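Local coordinates for exopolysaccharide biosynthesis protein (PDB 6TGF) that probably hydrolyses exopolysaccharide glycans of the bacterial biofilm, as a trimer with a phage tailspike-like parallel beta-helix, at residues 605-619 and 669-681. Residues are numbered along the deposited sequence; the frame is centred on the assembly and turned at random.
Sequences SWSAEGSSPVLDVRY and PDSGSHAAPQRFS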
loop_
_atom_site.group_PDB
_atom_site.type_symbol
_atom_site.label_atom_id
_atom_site.label_comp_id
_atom_site.label_asym_id
_atom_site.label_seq_id
_atom_site.Cartn_x
_atom_site.Cartn_y
_atom_site.Cartn_z
ATOM N N SER B 605 27.884 43.819 -5.070
ATOM C CA SER B 605 28.843 44.096 -6.171
ATOM C C SER B 605 28.558 43.106 -7.305
ATOM O O SER B 605 28.303 41.926 -6.989
ATOM C CB SER B 605 30.271 43.998 -5.692
ATOM O OG SER B 605 31.178 43.994 -6.785
ATOM N N TRP B 606 28.571 43.561 -8.562
ATOM C CA TRP B 606 28.127 42.738 -9.719
ATOM C C TRP B 606 29.052 42.919 -10.929
ATOM O O TRP B 606 29.497 44.055 -11.182
ATOM C CB TRP B 606 26.662 43.041 -10.061
ATOM C CG TRP B 606 26.421 44.364 -10.721
ATOM C CD1 TRP B 606 26.350 45.587 -10.119
ATOM C CD2 TRP B 606 26.185 44.594 -12.122
ATOM N NE1 TRP B 606 26.095 46.560 -11.047
ATOM C CE2 TRP B 606 25.988 45.981 -12.285
ATOM C CE3 TRP B 606 26.126 43.767 -13.251
ATOM C CZ2 TRP B 606 25.741 46.555 -13.531
ATOM C CZ3 TRP B 606 25.882 44.334 -14.482
ATOM C CH2 TRP B 606 25.692 45.710 -14.618
ATOM N N SER B 607 29.317 41.813 -11.631
ATOM C CA SER B 607 30.074 41.725 -12.907
ATOM C C SER B 607 29.131 41.238 -14.013
ATOM O O SER B 607 27.972 40.913 -13.693
ATOM C CB SER B 607 31.262 40.812 -12.755
ATOM O OG SER B 607 30.883 39.581 -12.159
ATOM N N ALA B 608 29.611 41.183 -15.260
ATOM C CA ALA B 608 28.822 40.771 -16.447
ATOM C C ALA B 608 29.689 39.972 -17.426
ATOM O O ALA B 608 30.925 39.951 -17.263
ATOM C CB ALA B 608 28.230 41.988 -17.111
ATOM N N GLU B 609 29.039 39.326 -18.399
ATOM C CA GLU B 609 29.681 38.617 -19.537
ATOM C C GLU B 609 28.905 38.925 -20.821
ATOM O O GLU B 609 27.689 39.196 -20.726
ATOM C CB GLU B 609 29.717 37.107 -19.298
ATOM C CG GLU B 609 30.813 36.658 -18.350
ATOM C CD GLU B 609 30.923 35.150 -18.188
ATOM O OE1 GLU B 609 30.368 34.422 -19.034
ATOM O OE2 GLU B 609 31.559 34.706 -17.213
ATOM N N GLY B 610 29.590 38.881 -21.968
ATOM C CA GLY B 610 29.007 39.060 -23.314
ATOM C C GLY B 610 28.042 40.233 -23.368
ATOM O O GLY B 610 28.394 41.312 -22.857
ATOM N N SER B 611 26.866 40.028 -23.967
ATOM C CA SER B 611 25.783 41.038 -24.091
ATOM C C SER B 611 24.921 41.012 -22.823
ATOM O O SER B 611 23.874 40.340 -22.827
ATOM C CB SER B 611 24.971 40.799 -25.341
ATOM O OG SER B 611 23.971 41.795 -25.499
ATOM N N SER B 612 25.360 41.721 -21.778
ATOM C CA SER B 612 24.784 41.694 -20.404
ATOM C C SER B 612 23.271 41.893 -20.451
ATOM O O SER B 612 22.784 42.766 -21.164
ATOM C CB SER B 612 25.432 42.733 -19.528
ATOM O OG SER B 612 24.919 42.669 -18.206
ATOM N N PRO B 613 22.484 41.092 -19.696
ATOM C CA PRO B 613 21.049 41.338 -19.546
ATOM C C PRO B 613 20.727 42.435 -18.517
ATOM O O PRO B 613 19.584 42.853 -18.470
ATOM C CB PRO B 613 20.519 39.974 -19.080
ATOM C CG PRO B 613 21.666 39.383 -18.286
ATOM C CD PRO B 613 22.923 39.892 -18.963
ATOM N N VAL B 614 21.725 42.871 -17.737
ATOM C CA VAL B 614 21.577 43.851 -16.618
ATOM C C VAL B 614 22.456 45.077 -16.903
ATOM O O VAL B 614 23.612 44.890 -17.329
ATOM C CB VAL B 614 21.935 43.197 -15.268
ATOM C CG1 VAL B 614 21.930 44.195 -14.118
ATOM C CG2 VAL B 614 21.017 42.024 -14.957
ATOM N N LEU B 615 21.917 46.279 -16.663
ATOM C CA LEU B 615 22.618 47.585 -16.820
ATOM C C LEU B 615 23.033 48.130 -15.448
ATOM O O LEU B 615 24.160 48.650 -15.342
ATOM C CB LEU B 615 21.690 48.578 -17.526
ATOM C CG LEU B 615 21.250 48.203 -18.942
ATOM C CD1 LEU B 615 20.394 49.308 -19.540
ATOM C CD2 LEU B 615 22.443 47.916 -19.842
ATOM N N ASP B 616 22.147 48.032 -14.450
ATOM C CA ASP B 616 22.339 48.582 -13.080
ATOM C C ASP B 616 21.851 47.562 -12.046
ATOM O O ASP B 616 20.988 46.729 -12.390
ATOM C CB ASP B 616 21.601 49.912 -12.907
ATOM C CG ASP B 616 22.390 51.126 -13.365
ATOM O OD1 ASP B 616 23.420 51.429 -12.729
ATOM O OD2 ASP B 616 21.967 51.759 -14.354
ATOM N N VAL B 617 22.392 47.641 -10.826
ATOM C CA VAL B 617 21.961 46.841 -9.642
ATOM C C VAL B 617 21.904 47.775 -8.428
ATOM O O VAL B 617 22.912 48.463 -8.166
ATOM C CB VAL B 617 22.905 45.651 -9.385
ATOM C CG1 VAL B 617 22.543 44.895 -8.115
ATOM C CG2 VAL B 617 22.954 44.701 -10.569
ATOM N N ARG B 618 20.764 47.799 -7.734
ATOM C CA ARG B 618 20.577 48.494 -6.433
ATOM C C ARG B 618 20.011 47.485 -5.428
ATOM O O ARG B 618 19.383 46.503 -5.871
ATOM C CB ARG B 618 19.657 49.707 -6.593
ATOM C CG ARG B 618 20.119 50.699 -7.651
ATOM C CD ARG B 618 19.287 51.966 -7.659
ATOM N NE ARG B 618 19.636 52.845 -6.549
ATOM C CZ ARG B 618 20.550 53.812 -6.588
ATOM N NH1 ARG B 618 21.232 54.060 -7.695
ATOM N NH2 ARG B 618 20.779 54.540 -5.507
ATOM N N TYR B 619 20.243 47.714 -4.133
ATOM C CA TYR B 619 19.777 46.833 -3.031
ATOM C C TYR B 619 19.295 47.684 -1.850
ATOM O O TYR B 619 19.604 48.891 -1.795
ATOM C CB TYR B 619 20.882 45.858 -2.615
ATOM C CG TYR B 619 22.061 46.489 -1.920
ATOM C CD1 TYR B 619 23.119 47.015 -2.642
ATOM C CD2 TYR B 619 22.122 46.559 -0.538
ATOM C CE1 TYR B 619 24.206 47.598 -2.009
ATOM C CE2 TYR B 619 23.200 47.139 0.110
ATOM C CZ TYR B 619 24.248 47.659 -0.627
ATOM O OH TYR B 619 25.313 48.232 0.004
ATOM N N PRO B 669 13.448 50.723 -7.517
ATOM C CA PRO B 669 13.952 50.787 -6.146
ATOM C C PRO B 669 13.813 52.205 -5.576
ATOM O O PRO B 669 14.005 53.156 -6.317
ATOM C CB PRO B 669 15.426 50.370 -6.259
ATOM C CG PRO B 669 15.791 50.657 -7.701
ATOM C CD PRO B 669 14.516 50.462 -8.494
ATOM N N ASP B 670 13.475 52.300 -4.286
ATOM C CA ASP B 670 13.313 53.577 -3.540
ATOM C C ASP B 670 14.596 54.400 -3.710
ATOM O O ASP B 670 15.683 53.799 -3.661
ATOM C CB ASP B 670 12.991 53.307 -2.066
ATOM C CG ASP B 670 12.106 54.356 -1.417
ATOM O OD1 ASP B 670 12.481 55.544 -1.453
ATOM O OD2 ASP B 670 11.045 53.974 -0.885
ATOM N N SER B 671 14.467 55.718 -3.903
ATOM C CA SER B 671 15.586 56.674 -4.132
ATOM C C SER B 671 16.697 56.482 -3.088
ATOM O O SER B 671 17.866 56.757 -3.421
ATOM C CB SER B 671 15.086 58.096 -4.141
ATOM O OG SER B 671 14.403 58.386 -5.349
ATOM N N GLY B 672 16.348 56.028 -1.877
ATOM C CA GLY B 672 17.293 55.767 -0.772
ATOM C C GLY B 672 17.983 54.413 -0.876
ATOM O O GLY B 672 18.795 54.110 0.022
ATOM N N SER B 673 17.680 53.620 -1.912
ATOM C CA SER B 673 18.325 52.309 -2.201
ATOM C C SER B 673 19.812 52.519 -2.510
ATOM O O SER B 673 20.152 53.564 -3.101
ATOM C CB SER B 673 17.630 51.591 -3.331
ATOM O OG SER B 673 17.660 52.369 -4.519
ATOM N N HIS B 674 20.657 51.555 -2.131
ATOM C CA HIS B 674 22.135 51.594 -2.307
ATOM C C HIS B 674 22.504 50.948 -3.647
ATOM O O HIS B 674 22.109 49.788 -3.867
ATOM C CB HIS B 674 22.844 50.901 -1.133
ATOM C CG HIS B 674 22.299 51.256 0.212
ATOM N ND1 HIS B 674 22.103 52.564 0.610
ATOM C CD2 HIS B 674 21.924 50.482 1.253
ATOM C CE1 HIS B 674 21.622 52.581 1.837
ATOM N NE2 HIS B 674 21.503 51.314 2.255
ATOM N N ALA B 675 23.233 51.671 -4.502
ATOM C CA ALA B 675 23.715 51.191 -5.820
ATOM C C ALA B 675 24.872 50.205 -5.612
ATOM O O ALA B 675 25.806 50.538 -4.858
ATOM C CB ALA B 675 24.134 52.356 -6.681
ATOM N N ALA B 676 24.801 49.037 -6.258
ATOM C CA ALA B 676 25.842 47.983 -6.223
ATOM C C ALA B 676 26.984 48.375 -7.159
ATOM O O ALA B 676 26.757 48.601 -8.346
ATOM C CB ALA B 676 25.244 46.653 -6.607
ATOM N N PRO B 677 28.239 48.484 -6.659
ATOM C CA PRO B 677 29.383 48.826 -7.506
ATOM C C PRO B 677 29.629 47.796 -8.619
ATOM O O PRO B 677 29.598 46.612 -8.336
ATOM C CB PRO B 677 30.587 48.840 -6.548
ATOM C CG PRO B 677 29.982 48.971 -5.165
ATOM C CD PRO B 677 28.628 48.298 -5.253
ATOM N N GLN B 678 29.871 48.276 -9.842
ATOM C CA GLN B 678 30.192 47.441 -11.032
ATOM C C GLN B 678 31.672 47.054 -10.971
ATOM O O GLN B 678 32.519 47.936 -11.198
ATOM C CB GLN B 678 29.884 48.200 -12.324
ATOM C CG GLN B 678 28.438 48.654 -12.433
ATOM C CD GLN B 678 28.187 49.529 -13.635
ATOM O OE1 GLN B 678 27.503 50.547 -13.550
ATOM N NE2 GLN B 678 28.742 49.139 -14.771
ATOM N N ARG B 679 31.966 45.788 -10.654
ATOM C CA ARG B 679 33.350 45.264 -10.502
ATOM C C ARG B 679 33.409 43.799 -10.945
ATOM O O ARG B 679 32.392 43.097 -10.792
ATOM C CB ARG B 679 33.811 45.334 -9.042
ATOM C CG ARG B 679 33.735 46.712 -8.403
ATOM C CD ARG B 679 33.873 46.611 -6.897
ATOM N NE ARG B 679 33.789 47.905 -6.237
ATOM C CZ ARG B 679 33.792 48.084 -4.920
ATOM N NH1 ARG B 679 33.876 47.044 -4.104
ATOM N NH2 ARG B 679 33.714 49.304 -4.417
ATOM N N PHE B 680 34.567 43.369 -11.454
ATOM C CA PHE B 680 34.978 41.943 -11.539
ATOM C C PHE B 680 36.438 41.836 -11.085
ATOM O O PHE B 680 37.085 42.876 -10.855
ATOM C CB PHE B 680 34.705 41.369 -12.934
ATOM C CG PHE B 680 35.769 41.597 -13.978
ATOM C CD1 PHE B 680 36.816 40.701 -14.137
ATOM C CD2 PHE B 680 35.694 42.684 -14.835
ATOM C CE1 PHE B 680 37.781 40.904 -15.114
ATOM C CE2 PHE B 680 36.660 42.885 -15.809
ATOM C CZ PHE B 680 37.701 41.995 -15.947
ATOM N N SER B 681 36.927 40.605 -10.929
ATOM C CA SER B 681 38.251 40.292 -10.335
ATOM C C SER B 681 38.593 38.818 -10.579
ATOM O O SER B 681 38.142 37.971 -9.788
ATOM C CB SER B 681 38.259 40.634 -8.866
ATOM O OG SER B 681 39.367 40.042 -8.206
HETATM O O HOH W 1 31.433 42.015 -8.477
HETATM O O HOH W 2 24.955 49.763 -10.180
#
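S673 OG is held from two sides: it receives NE of R618 at 2.9 Å, close to the guanidinium plane, and donates to D670 O at 2.6 Å, clasping the type I turn D670–S673. Serine suits the place: its short hydroxyl reaches D670 O, which S673 N also bonds, and still accepts from R618. NH2 of the arginine reaches S673 O at 2.7 Å, above the carbonyl plane; the bend at chi3 (76°) brings this side-on grip about, one flat guanidinium serving hydroxyl and carbonyl together. The turn leads into 674-675, the outermost strand, within this chain, of an antiparallel sheet in a beta-sandwich-like domain beyond the parallel beta-helix. Y619 and H674 form a hydrogen-bonded pair there; the flat tyrosine ring gives H674 CB a face to lie on, the imidazole edge turned to it, planes at 66°. A676 N still bonds V617 O at 2.7 Å, its small methyl fitting against V617 CG1; the chain then passes to strand 602-610, in the second sheet, where W606 N bonds P677 O and W606 O accepts from R679 N. V617 CG2 and V614 CG1 cover one face of the W606 indole; over the other, toward its rim, lies Q678 CB, the extended aliphatic chain suiting a flat ring, with CG 3.4 Å from W606 NE1.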